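Local coordinates for protein enterochelin esterase (Salmonella enterica subsp. enterica serovar Typhimurium, PDB 3MGA) that probably hydrolyses the ester bonds of the siderophore ferric enterobactin, so that iron can be released inside the bacterium, at residues V34-D40 with D79-T85; A131-N137 with H147-A151; V53-I57 with W124-L128; S88-S94 with D380-L386. The contacts are given in a common frame with arbitrary orientation. Residues are numbered along the deposited sequence.

Contacts 1, 2 and 3 lie within the N-terminal domain of the enterochelin esterase family, an immunoglobulin-like sandwich of two antiparallel sheets, and contact 4 joins that domain to the alpha/beta-hydrolase domain. Contact 1 pairs two strands of one sheet. Across the core, strands 52-57, 92-100 and 148-153 of the other sheet carry segments of contacts 3, 4 and 2. Centres of contacts 2 and 3 are about 12 Å apart, those of contacts 1 and 4 about 20 Å. Along the chain contact 3 crosses contacts 1 and 4, and contact 2 is nested inside the long loop closed by contact 4, which brings the sandwich beside the presumed catalytic histidine loop.

Contact 1: V34-D40 with D79-T85; sequences VTFWWRD and DVWRWST
Trp81 overlaps the indole of Trp38, CD1 of Trp81 lying 3.4 Å from CE3 of Trp38, the ring planes oblique at 59°. They belong to an antiparallel strand pair in one sheet of an E-set (immunoglobulin-like) sandwich. Strands 34-39 and 80-85 run at 160° with axes 4.7 Å apart, in the register Val34-Thr85, Phe36-Trp83 and Trp38-Trp81 for hydrogen-bonded pairs, Thr35-Ser84, Trp37-Arg82 and Arg39-Val80 for non-hydrogen-bonded ones. Val34 N to Thr85 O (2.9 Å), Thr85 N to Val34 O (3.0 Å), Phe36 N to Trp83 O (2.8 Å) and Trp81 N to Trp38 O (3.0 Å) are the good rungs; Trp83 N to Phe36 O (3.4 Å) and Trp38 N to Trp81 O (3.3 Å) are weak. Phe36 (m), Trp38 (t), Trp81 (m) and Trp83 (t) share the face that packs on Val53 and Ile57 of the opposing sheet. On the other face Trp37 CE3 meets Val80 CG1 at 3.6 Å, and helix 13-17 lies over both. Beyond the last rung, Asp40 N donates to Asp79 O (2.9 Å), and extended Arg39, also bridged to Glu13, forms a salt bridge from NE to Asp79 OD2 (3.2 Å). At the far end, Thr35 OG1 hydrogen-bonds Ser84 OG at 2.8 Å.

Contact 2: A131-N137 with H147-A151; sequences AIADPLN and HAVSA
Two hydrogen bonds fasten the irregular segment 131-137 to strand 148-151: Asp134 N donates to Ser150 OG at 2.7 Å, almost linearly, and Asn137 ND2 donates to Ala151 O at 2.8 Å. Between these donors the chain makes a type I beta turn from Asp134 to Asn137, closed by Asn137 N to Asp134 O (3.0 Å), with an Asx turn at its start, where Asp134 OD1 accepts from Leu136 N at 3.0 Å. Pro135 and Leu136 have phi/psi near -65/-12 and -88/-20. Asp134 and Asn137 both adopt t, and Ser150 takes m, its CA-to-CB bond pointing toward the loop. Tyr95 of strand 92-100 holds the other carboxylate oxygen of Asp134, and Ser140 also bonds Ser150 OG, so the turn is tied into the domain's second sheet as the chain leads from helix 117-127 to edge strand 140-142. Before the turn the backbone is extended without forming a strand, and Ala133 and Val149 CA atoms come within 4.4 Å. Val149 points its CB away, and on the near side Ala133 CB lies 3.9 Å from Ala148 CB and 3.2 Å from Ser150 OG. At the opposite end His147 (chi1 p) turns a ring face to Ala131, whose CB sits 4.1 Å from His147 CG.

Contact 3: V53-I57 with W124-L128; sequences VWVYI and WRQLL
Trp124 takes part in two edge-to-face pairs in opposite roles, presenting its edge to one aromatic ring and its face to another. Its six-membered ring points an edge at the face of Trp54 in an offset T-shaped pair, 5.7 Å from the centroid of the Trp54 five-membered ring with planes at 84°. Tyr56 in turn directs its edge onto the face of Trp124, centroids 4.8 Å apart and planes at 70°, with Tyr56 CE1 3.6 Å from Trp124 CD2. Residues 53-57 lie on an edge strand; in its extended backbone Trp54 (m) and Tyr56 (t), two positions apart, share a side and point toward the helix, while Val53, Val55 and Ile57 serve the sandwich interior, where Trp81 and Trp83 lie. The two backbones stay well apart, with CA atoms 8.9 Å apart for Trp54-Leu127 and 8.6 Å for Tyr56-Leu128, and side chains fill the gap. Trp124 and Leu128, one turn apart and linked by Leu128 N to Trp124 O at 2.9 Å, both take m. Leu128 CD2 makes a CH-pi contact 3.8 Å from the Tyr56 ring centroid, 9° off its normal, and Leu127 CD1 reaches Trp54 NE1 at 3.4 Å. Phe106 adds edge-to-face contacts to both tryptophans. The result is an aromatic cluster through which helix 117-127 packs on the outer surface of a beta-sandwich sheet.

Contact 4: S88-S94 with D380-L386; sequences SANWRGS and DGGHDAL
Asp380, following strand 373-379, points its CA-to-CB bond toward the type I turn Ser88-Trp91 (chi1 t). A water joins Ser88 OG (2.8 Å) to Asp380 OD1 (2.7 Å), and a second bridges Asn90 O and Asp380 O, 2.7 Å from each. Asp380 O also receives a CA-H...O contact from Trp91 CA at 3.3 Å. Gly381 follows with an extended backbone (174/-166), its CA 4.0 Å from Trp91 CD1 and from Arg92 O, a spacing at which a CB would come tight against that carbonyl. Gly382 N donates at 3.0 Å to a third water, which itself donates to Arg92 O (2.7 Å) and Asp384 OD2 (3.0 Å). His383, at the centre of an inverse gamma turn, lies out of reach of segment 88-94; its side chain touches Ser289 of the likely nucleophile elbow, and ND1 is hydrogen-bonded to Glu353, a place after the last strand consistent with the catalytic histidine of an alpha/beta-hydrolase fold, so the N-terminal sandwich here abuts the loop of the probable active site. Asp384 (t) then turns back: OD2 accepts from Ser94 N at 2.7 Å and OD1 from Ser94 OG at 2.6 Å. The same OD1 accepts from Leu386 N (3.1 Å), making Asp384 the N-cap of helix 385-399. Leu386 (t, p) puts CD2 3.6 Å from Arg92 CG and 3.5 Å from Gly93 O, while the Arg92 guanidinium reaches Pro158.

Contact 1: V34-D40 with D79-T85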
# COMPACT_ATOMS: atom_id res chain seq x y z
N VAL A 34 -8.77 -21.47 -3.39
CA VAL A 34 -9.03 -20.89 -2.08
C VAL A 34 -10.53 -20.69 -1.84
O VAL A 34 -11.23 -20.12 -2.67
CB VAL A 34 -8.31 -19.54 -1.92
CG1 VAL A 34 -8.53 -18.97 -0.53
CG2 VAL A 34 -6.81 -19.71 -2.20
N THR A 35 -11.02 -21.17 -0.69
CA THR A 35 -12.42 -21.07 -0.33
C THR A 35 -12.64 -20.14 0.84
O THR A 35 -11.97 -20.24 1.87
CB THR A 35 -13.00 -22.46 0.04
OG1 THR A 35 -12.89 -23.34 -1.08
CG2 THR A 35 -14.46 -22.35 0.44
N PHE A 36 -13.60 -19.23 0.68
CA PHE A 36 -13.96 -18.27 1.71
C PHE A 36 -15.27 -18.68 2.35
O PHE A 36 -16.15 -19.23 1.67
CB PHE A 36 -14.12 -16.88 1.09
CG PHE A 36 -12.83 -16.30 0.59
CD1 PHE A 36 -12.19 -15.28 1.30
CD2 PHE A 36 -12.24 -16.77 -0.57
CE1 PHE A 36 -11.00 -14.74 0.84
CE2 PHE A 36 -11.05 -16.23 -1.02
CZ PHE A 36 -10.43 -15.21 -0.32
N TRP A 37 -15.40 -18.44 3.65
CA TRP A 37 -16.61 -18.77 4.38
C TRP A 37 -17.12 -17.57 5.18
O TRP A 37 -16.34 -16.83 5.78
CB TRP A 37 -16.37 -19.91 5.36
CG TRP A 37 -15.72 -21.13 4.80
CD1 TRP A 37 -14.40 -21.46 4.89
CD2 TRP A 37 -16.35 -22.19 4.09
NE1 TRP A 37 -14.17 -22.66 4.28
CE2 TRP A 37 -15.35 -23.14 3.77
CE3 TRP A 37 -17.67 -22.44 3.68
CZ2 TRP A 37 -15.63 -24.31 3.06
CZ3 TRP A 37 -17.94 -23.61 2.98
CH2 TRP A 37 -16.92 -24.53 2.68
N TRP A 38 -18.43 -17.39 5.17
CA TRP A 38 -19.09 -16.34 5.94
C TRP A 38 -20.34 -16.97 6.53
O TRP A 38 -21.12 -17.60 5.82
CB TRP A 38 -19.46 -15.12 5.09
CG TRP A 38 -20.15 -14.03 5.90
CD1 TRP A 38 -19.56 -13.17 6.79
CD2 TRP A 38 -21.54 -13.69 5.88
NE1 TRP A 38 -20.51 -12.33 7.33
CE2 TRP A 38 -21.73 -12.62 6.79
CE3 TRP A 38 -22.65 -14.19 5.18
CZ2 TRP A 38 -22.98 -12.04 7.01
CZ3 TRP A 38 -23.90 -13.61 5.41
CH2 TRP A 38 -24.05 -12.55 6.32
N ARG A 39 -20.49 -16.83 7.84
CA ARG A 39 -21.63 -17.38 8.57
C ARG A 39 -22.69 -16.29 8.71
O ARG A 39 -22.44 -15.25 9.31
CB ARG A 39 -21.20 -17.86 9.95
CG ARG A 39 -22.31 -18.55 10.74
CD ARG A 39 -21.80 -19.05 12.08
NE ARG A 39 -22.78 -19.91 12.75
CZ ARG A 39 -22.60 -20.48 13.94
NH1 ARG A 39 -21.48 -20.28 14.63
NH2 ARG A 39 -23.55 -21.24 14.45
N ASP A 40 -23.87 -16.54 8.14
CA ASP A 40 -24.96 -15.58 8.22
C ASP A 40 -25.50 -15.59 9.64
O ASP A 40 -25.92 -16.64 10.13
CB ASP A 40 -26.05 -15.93 7.20
CG ASP A 40 -27.11 -14.84 7.07
OD1 ASP A 40 -27.36 -14.11 8.05
OD2 ASP A 40 -27.70 -14.73 5.98
N ASP A 79 -26.81 -21.73 7.24
CA ASP A 79 -26.40 -20.33 7.32
C ASP A 79 -24.97 -20.15 6.77
O ASP A 79 -24.30 -19.17 7.10
CB ASP A 79 -26.46 -19.82 8.77
CG ASP A 79 -25.45 -20.52 9.69
OD1 ASP A 79 -24.72 -21.42 9.23
OD2 ASP A 79 -25.40 -20.16 10.88
N VAL A 80 -24.52 -21.09 5.94
CA VAL A 80 -23.19 -21.04 5.39
C VAL A 80 -23.18 -20.47 3.98
O VAL A 80 -23.89 -20.95 3.10
CB VAL A 80 -22.56 -22.44 5.28
CG1 VAL A 80 -21.15 -22.35 4.70
CG2 VAL A 80 -22.53 -23.13 6.64
N TRP A 81 -22.38 -19.42 3.79
CA TRP A 81 -22.18 -18.81 2.48
C TRP A 81 -20.77 -19.21 2.08
O TRP A 81 -19.88 -19.34 2.92
CB TRP A 81 -22.34 -17.30 2.51
CG TRP A 81 -23.74 -16.83 2.73
CD1 TRP A 81 -24.41 -16.80 3.92
CD2 TRP A 81 -24.62 -16.26 1.76
NE1 TRP A 81 -25.67 -16.28 3.74
CE2 TRP A 81 -25.82 -15.94 2.42
CE3 TRP A 81 -24.52 -16.01 0.39
CZ2 TRP A 81 -26.92 -15.37 1.76
CZ3 TRP A 81 -25.60 -15.45 -0.27
CH2 TRP A 81 -26.79 -15.13 0.42
N ARG A 82 -20.55 -19.39 0.79
CA ARG A 82 -19.28 -19.85 0.29
C ARG A 82 -18.97 -19.25 -1.07
O ARG A 82 -19.86 -18.88 -1.82
CB ARG A 82 -19.36 -21.38 0.16
CG ARG A 82 -18.15 -22.08 -0.44
CD ARG A 82 -18.42 -23.58 -0.62
NE ARG A 82 -19.55 -23.82 -1.52
CZ ARG A 82 -20.05 -25.03 -1.80
NH1 ARG A 82 -19.54 -26.12 -1.24
NH2 ARG A 82 -21.08 -25.13 -2.63
N TRP A 83 -17.67 -19.17 -1.36
CA TRP A 83 -17.19 -18.67 -2.63
C TRP A 83 -15.73 -19.05 -2.74
O TRP A 83 -14.98 -18.93 -1.78
CB TRP A 83 -17.38 -17.16 -2.75
CG TRP A 83 -16.92 -16.62 -4.06
CD1 TRP A 83 -17.64 -16.53 -5.22
CD2 TRP A 83 -15.62 -16.08 -4.36
NE1 TRP A 83 -16.88 -15.98 -6.21
CE2 TRP A 83 -15.63 -15.70 -5.71
CE3 TRP A 83 -14.45 -15.90 -3.61
CZ2 TRP A 83 -14.52 -15.13 -6.34
CZ3 TRP A 83 -13.34 -15.33 -4.23
CH2 TRP A 83 -13.39 -14.95 -5.58
N SER A 84 -15.32 -19.50 -3.92
CA SER A 84 -13.95 -19.91 -4.14
C SER A 84 -13.37 -19.28 -5.38
O SER A 84 -14.11 -18.78 -6.23
CB SER A 84 -13.88 -21.44 -4.26
OG SER A 84 -14.31 -22.05 -3.06
N THR A 85 -12.05 -19.31 -5.47
CA THR A 85 -11.33 -18.76 -6.60
C THR A 85 -9.93 -19.36 -6.67
O THR A 85 -9.55 -20.14 -5.80
CB THR A 85 -11.21 -17.22 -6.48
OG1 THR A 85 -10.42 -16.71 -7.57
CG2 THR A 85 -10.55 -16.83 -5.18

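Contact 2: A131-N137 with H147-A151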
# COMPACT_ATOMS: atom_id res chain seq x y z
N ALA A 131 -19.00 -2.78 3.96
CA ALA A 131 -18.01 -3.85 4.03
C ALA A 131 -17.49 -4.10 5.43
O ALA A 131 -17.41 -3.19 6.25
CB ALA A 131 -16.85 -3.54 3.09
N ILE A 132 -17.13 -5.36 5.70
CA ILE A 132 -16.61 -5.77 7.00
C ILE A 132 -15.44 -6.74 6.84
O ILE A 132 -15.28 -7.38 5.80
CB ILE A 132 -17.71 -6.48 7.84
CG1 ILE A 132 -18.15 -7.79 7.15
CG2 ILE A 132 -18.91 -5.56 8.07
CD1 ILE A 132 -19.26 -8.52 7.89
N ALA A 133 -14.63 -6.83 7.89
CA ALA A 133 -13.51 -7.75 7.92
C ALA A 133 -14.08 -9.16 8.01
O ALA A 133 -15.29 -9.33 8.06
CB ALA A 133 -12.63 -7.48 9.11
N ASP A 134 -13.21 -10.16 8.02
CA ASP A 134 -13.63 -11.55 8.12
C ASP A 134 -13.66 -11.91 9.61
O ASP A 134 -12.62 -11.95 10.25
CB ASP A 134 -12.67 -12.43 7.33
CG ASP A 134 -13.08 -13.90 7.30
OD1 ASP A 134 -13.97 -14.30 8.05
OD2 ASP A 134 -12.48 -14.65 6.51
N PRO A 135 -14.85 -12.18 10.17
CA PRO A 135 -14.95 -12.50 11.61
C PRO A 135 -14.24 -13.80 12.04
O PRO A 135 -14.06 -14.04 13.23
CB PRO A 135 -16.46 -12.59 11.85
CG PRO A 135 -17.04 -12.92 10.54
CD PRO A 135 -16.16 -12.31 9.50
N LEU A 136 -13.84 -14.61 11.07
CA LEU A 136 -13.13 -15.85 11.35
C LEU A 136 -11.61 -15.59 11.42
O LEU A 136 -10.88 -16.37 12.00
CB LEU A 136 -13.40 -16.87 10.24
CG LEU A 136 -14.83 -17.34 9.94
CD1 LEU A 136 -15.77 -16.20 9.61
CD2 LEU A 136 -14.80 -18.32 8.78
N ASN A 137 -11.17 -14.48 10.83
CA ASN A 137 -9.75 -14.13 10.74
C ASN A 137 -9.34 -12.96 11.64
O ASN A 137 -9.70 -11.80 11.38
CB ASN A 137 -9.42 -13.81 9.28
CG ASN A 137 -7.94 -13.53 9.04
OD1 ASN A 137 -7.11 -13.69 9.93
ND2 ASN A 137 -7.62 -13.12 7.82
N HIS A 147 -13.33 1.30 6.04
CA HIS A 147 -13.87 0.01 6.47
C HIS A 147 -12.74 -0.92 6.92
O HIS A 147 -11.58 -0.69 6.60
CB HIS A 147 -14.66 -0.66 5.34
CG HIS A 147 -13.84 -0.98 4.13
ND1 HIS A 147 -13.83 -0.19 3.00
CD2 HIS A 147 -12.99 -2.00 3.87
CE1 HIS A 147 -13.02 -0.71 2.10
NE2 HIS A 147 -12.49 -1.81 2.61
N ALA A 148 -13.10 -1.95 7.68
CA ALA A 148 -12.13 -2.92 8.15
C ALA A 148 -11.85 -3.95 7.05
O ALA A 148 -12.70 -4.21 6.20
CB ALA A 148 -12.63 -3.61 9.42
N VAL A 149 -10.65 -4.52 7.07
CA VAL A 149 -10.23 -5.51 6.08
C VAL A 149 -9.54 -6.66 6.78
O VAL A 149 -9.25 -6.58 7.97
CB VAL A 149 -9.26 -4.91 5.05
CG1 VAL A 149 -9.99 -3.94 4.15
CG2 VAL A 149 -8.07 -4.25 5.77
N SER A 150 -9.26 -7.73 6.03
CA SER A 150 -8.59 -8.90 6.58
C SER A 150 -7.43 -9.34 5.69
O SER A 150 -7.40 -9.03 4.51
CB SER A 150 -9.59 -10.02 6.79
OG SER A 150 -10.61 -9.58 7.69
N ALA A 151 -6.48 -10.06 6.27
CA ALA A 151 -5.28 -10.49 5.55
C ALA A 151 -5.29 -11.96 5.14
O ALA A 151 -5.64 -12.85 5.93
CB ALA A 151 -4.06 -10.20 6.40

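Contact 3: V53-I57 with W124-L128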
# COMPACT_ATOMS: atom_id res chain seq x y z
N VAL A 53 -23.51 -11.24 -0.72
CA VAL A 53 -22.36 -11.30 0.18
C VAL A 53 -21.17 -11.17 -0.76
O VAL A 53 -20.58 -12.16 -1.17
CB VAL A 53 -22.27 -12.62 0.96
CG1 VAL A 53 -21.13 -12.55 1.94
CG2 VAL A 53 -23.59 -12.92 1.68
N TRP A 54 -20.84 -9.93 -1.11
CA TRP A 54 -19.75 -9.67 -2.05
C TRP A 54 -18.39 -9.94 -1.41
O TRP A 54 -18.15 -9.64 -0.24
CB TRP A 54 -19.81 -8.24 -2.60
CG TRP A 54 -21.17 -7.86 -3.20
CD1 TRP A 54 -22.14 -7.11 -2.59
CD2 TRP A 54 -21.69 -8.23 -4.48
NE1 TRP A 54 -23.22 -6.99 -3.42
CE2 TRP A 54 -22.97 -7.66 -4.59
CE3 TRP A 54 -21.19 -8.97 -5.55
CZ2 TRP A 54 -23.77 -7.82 -5.72
CZ3 TRP A 54 -21.98 -9.13 -6.68
CH2 TRP A 54 -23.26 -8.56 -6.75
N VAL A 55 -17.50 -10.53 -2.20
CA VAL A 55 -16.16 -10.83 -1.74
C VAL A 55 -15.31 -9.82 -2.48
O VAL A 55 -15.17 -9.90 -3.70
CB VAL A 55 -15.78 -12.28 -2.08
CG1 VAL A 55 -14.36 -12.60 -1.61
CG2 VAL A 55 -16.80 -13.25 -1.43
N TYR A 56 -14.78 -8.85 -1.75
CA TYR A 56 -13.96 -7.80 -2.34
C TYR A 56 -12.51 -8.03 -1.97
O TYR A 56 -12.08 -7.68 -0.88
CB TYR A 56 -14.45 -6.43 -1.85
CG TYR A 56 -13.87 -5.24 -2.59
CD1 TYR A 56 -14.51 -4.74 -3.73
CD2 TYR A 56 -12.72 -4.60 -2.14
CE1 TYR A 56 -14.00 -3.64 -4.41
CE2 TYR A 56 -12.20 -3.50 -2.81
CZ TYR A 56 -12.84 -3.02 -3.95
OH TYR A 56 -12.33 -1.93 -4.62
N ILE A 57 -11.77 -8.64 -2.88
CA ILE A 57 -10.36 -8.95 -2.69
C ILE A 57 -9.55 -8.01 -3.57
O ILE A 57 -9.74 -7.96 -4.78
CB ILE A 57 -10.06 -10.42 -3.10
CG1 ILE A 57 -11.01 -11.39 -2.39
CG2 ILE A 57 -8.62 -10.77 -2.78
CD1 ILE A 57 -10.83 -12.84 -2.79
N TRP A 124 -19.21 -0.03 -6.52
CA TRP A 124 -18.54 -0.34 -5.25
C TRP A 124 -18.59 0.79 -4.24
O TRP A 124 -18.58 0.53 -3.04
CB TRP A 124 -17.08 -0.76 -5.46
CG TRP A 124 -16.94 -2.08 -6.13
CD1 TRP A 124 -16.45 -2.32 -7.37
CD2 TRP A 124 -17.34 -3.35 -5.60
NE1 TRP A 124 -16.49 -3.67 -7.65
CE2 TRP A 124 -17.04 -4.32 -6.57
CE3 TRP A 124 -17.93 -3.75 -4.40
CZ2 TRP A 124 -17.29 -5.68 -6.38
CZ3 TRP A 124 -18.18 -5.10 -4.21
CH2 TRP A 124 -17.87 -6.05 -5.20
N ARG A 125 -18.64 2.04 -4.70
CA ARG A 125 -18.71 3.18 -3.79
C ARG A 125 -19.99 3.14 -2.95
O ARG A 125 -20.04 3.70 -1.85
CB ARG A 125 -18.62 4.53 -4.52
CG ARG A 125 -17.25 4.84 -5.13
CD ARG A 125 -17.20 6.27 -5.66
NE ARG A 125 -15.90 6.62 -6.24
CZ ARG A 125 -15.58 6.51 -7.53
NH1 ARG A 125 -16.45 6.06 -8.42
NH2 ARG A 125 -14.36 6.86 -7.93
N GLN A 126 -21.03 2.49 -3.48
CA GLN A 126 -22.31 2.36 -2.76
C GLN A 126 -22.36 1.15 -1.81
O GLN A 126 -23.18 1.13 -0.89
CB GLN A 126 -23.51 2.34 -3.73
CG GLN A 126 -24.02 3.73 -4.17
CD GLN A 126 -22.98 4.60 -4.87
OE1 GLN A 126 -21.93 4.12 -5.29
NE2 GLN A 126 -23.27 5.89 -4.99
N LEU A 127 -21.48 0.17 -2.00
CA LEU A 127 -21.47 -1.02 -1.14
C LEU A 127 -20.35 -1.03 -0.08
O LEU A 127 -20.62 -1.33 1.08
CB LEU A 127 -21.39 -2.28 -2.00
CG LEU A 127 -22.59 -2.53 -2.92
CD1 LEU A 127 -22.35 -3.71 -3.83
CD2 LEU A 127 -23.85 -2.74 -2.08
N LEU A 128 -19.13 -0.69 -0.48
CA LEU A 128 -17.96 -0.70 0.45
C LEU A 128 -18.18 -0.07 1.83
O LEU A 128 -17.57 -0.52 2.80
CB LEU A 128 -16.72 -0.10 -0.22
CG LEU A 128 -16.07 -0.96 -1.32
CD1 LEU A 128 -14.92 -0.22 -1.98
CD2 LEU A 128 -15.59 -2.29 -0.76

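Contact 4: S88-S94 with D380-L386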
# COMPACT_ATOMS: atom_id res chain seq x y z
N SER A 88 -2.42 -17.35 -7.09
CA SER A 88 -1.05 -17.80 -7.29
C SER A 88 -0.36 -18.08 -5.96
O SER A 88 -0.75 -17.57 -4.92
CB SER A 88 -0.26 -16.76 -8.07
OG SER A 88 -0.14 -15.57 -7.32
N ALA A 89 0.70 -18.88 -6.00
CA ALA A 89 1.42 -19.28 -4.80
C ALA A 89 2.13 -18.16 -4.04
O ALA A 89 2.30 -18.23 -2.83
CB ALA A 89 2.42 -20.38 -5.15
N ASN A 90 2.55 -17.12 -4.76
CA ASN A 90 3.28 -16.01 -4.17
C ASN A 90 2.40 -14.82 -3.76
O ASN A 90 2.91 -13.82 -3.24
CB ASN A 90 4.33 -15.53 -5.17
CG ASN A 90 5.33 -16.62 -5.54
OD1 ASN A 90 5.79 -17.39 -4.68
ND2 ASN A 90 5.71 -16.67 -6.81
N TRP A 91 1.10 -14.95 -3.97
CA TRP A 91 0.15 -13.89 -3.69
C TRP A 91 -0.15 -13.58 -2.22
O TRP A 91 -0.11 -14.45 -1.36
CB TRP A 91 -1.18 -14.20 -4.40
CG TRP A 91 -2.20 -13.12 -4.27
CD1 TRP A 91 -2.34 -12.05 -5.08
CD2 TRP A 91 -3.23 -13.03 -3.28
NE1 TRP A 91 -3.40 -11.28 -4.66
CE2 TRP A 91 -3.96 -11.86 -3.55
CE3 TRP A 91 -3.59 -13.81 -2.18
CZ2 TRP A 91 -5.04 -11.45 -2.77
CZ3 TRP A 91 -4.67 -13.41 -1.40
CH2 TRP A 91 -5.38 -12.24 -1.70
N ARG A 92 -0.46 -12.32 -1.99
CA ARG A 92 -0.82 -11.79 -0.68
C ARG A 92 -1.71 -10.59 -0.93
O ARG A 92 -1.47 -9.81 -1.85
CB ARG A 92 0.44 -11.40 0.09
CG ARG A 92 0.23 -10.58 1.37
CD ARG A 92 1.42 -10.84 2.33
NE ARG A 92 2.69 -10.60 1.66
CZ ARG A 92 3.86 -11.12 2.00
NH1 ARG A 92 3.97 -11.98 3.01
NH2 ARG A 92 4.93 -10.80 1.29
N GLY A 93 -2.76 -10.44 -0.12
CA GLY A 93 -3.66 -9.32 -0.29
C GLY A 93 -4.75 -9.20 0.74
O GLY A 93 -5.01 -10.13 1.49
N SER A 94 -5.39 -8.04 0.75
CA SER A 94 -6.47 -7.74 1.67
C SER A 94 -7.79 -8.13 1.05
O SER A 94 -7.91 -8.24 -0.18
CB SER A 94 -6.53 -6.24 1.94
OG SER A 94 -5.29 -5.74 2.41
N ASP A 380 3.55 -9.96 -6.67
CA ASP A 380 2.40 -10.79 -6.98
C ASP A 380 1.35 -10.35 -5.96
O ASP A 380 1.21 -10.96 -4.89
CB ASP A 380 2.73 -12.28 -6.86
CG ASP A 380 1.56 -13.17 -7.18
OD1 ASP A 380 0.43 -12.67 -7.31
OD2 ASP A 380 1.77 -14.40 -7.31
N GLY A 381 0.67 -9.27 -6.30
CA GLY A 381 -0.36 -8.64 -5.47
C GLY A 381 -0.77 -7.36 -6.17
O GLY A 381 -0.41 -7.15 -7.33
N GLY A 382 -1.49 -6.48 -5.47
CA GLY A 382 -1.95 -5.24 -6.10
C GLY A 382 -1.78 -3.92 -5.36
O GLY A 382 -0.79 -3.69 -4.68
N HIS A 383 -2.76 -3.04 -5.56
CA HIS A 383 -2.80 -1.71 -4.95
C HIS A 383 -3.26 -1.98 -3.52
O HIS A 383 -4.37 -1.63 -3.11
CB HIS A 383 -3.81 -0.86 -5.73
CG HIS A 383 -3.65 0.62 -5.55
ND1 HIS A 383 -2.74 1.35 -6.28
CD2 HIS A 383 -4.30 1.50 -4.76
CE1 HIS A 383 -2.82 2.62 -5.93
NE2 HIS A 383 -3.76 2.74 -5.01
N ASP A 384 -2.36 -2.57 -2.74
CA ASP A 384 -2.72 -3.08 -1.43
C ASP A 384 -1.66 -2.77 -0.35
O ASP A 384 -0.51 -3.14 -0.49
CB ASP A 384 -2.85 -4.59 -1.65
CG ASP A 384 -3.58 -5.32 -0.55
OD1 ASP A 384 -3.53 -4.92 0.64
OD2 ASP A 384 -4.18 -6.34 -0.90
N ALA A 385 -2.07 -2.09 0.72
CA ALA A 385 -1.13 -1.75 1.83
C ALA A 385 -0.55 -2.97 2.58
O ALA A 385 0.49 -2.88 3.21
CB ALA A 385 -1.78 -0.78 2.82
N LEU A 386 -1.22 -4.12 2.51
CA LEU A 386 -0.70 -5.32 3.14
C LEU A 386 0.61 -5.72 2.43
O LEU A 386 1.56 -6.16 3.06
CB LEU A 386 -1.70 -6.46 3.07
CG LEU A 386 -1.29 -7.78 3.70
CD1 LEU A 386 -1.24 -7.64 5.19
CD2 LEU A 386 -2.28 -8.87 3.30
O HOH W 1 -1.76 -13.62 -8.52
O HOH W 2 3.15 -11.13 -2.99
O HOH W 3 -2.75 -7.79 -3.07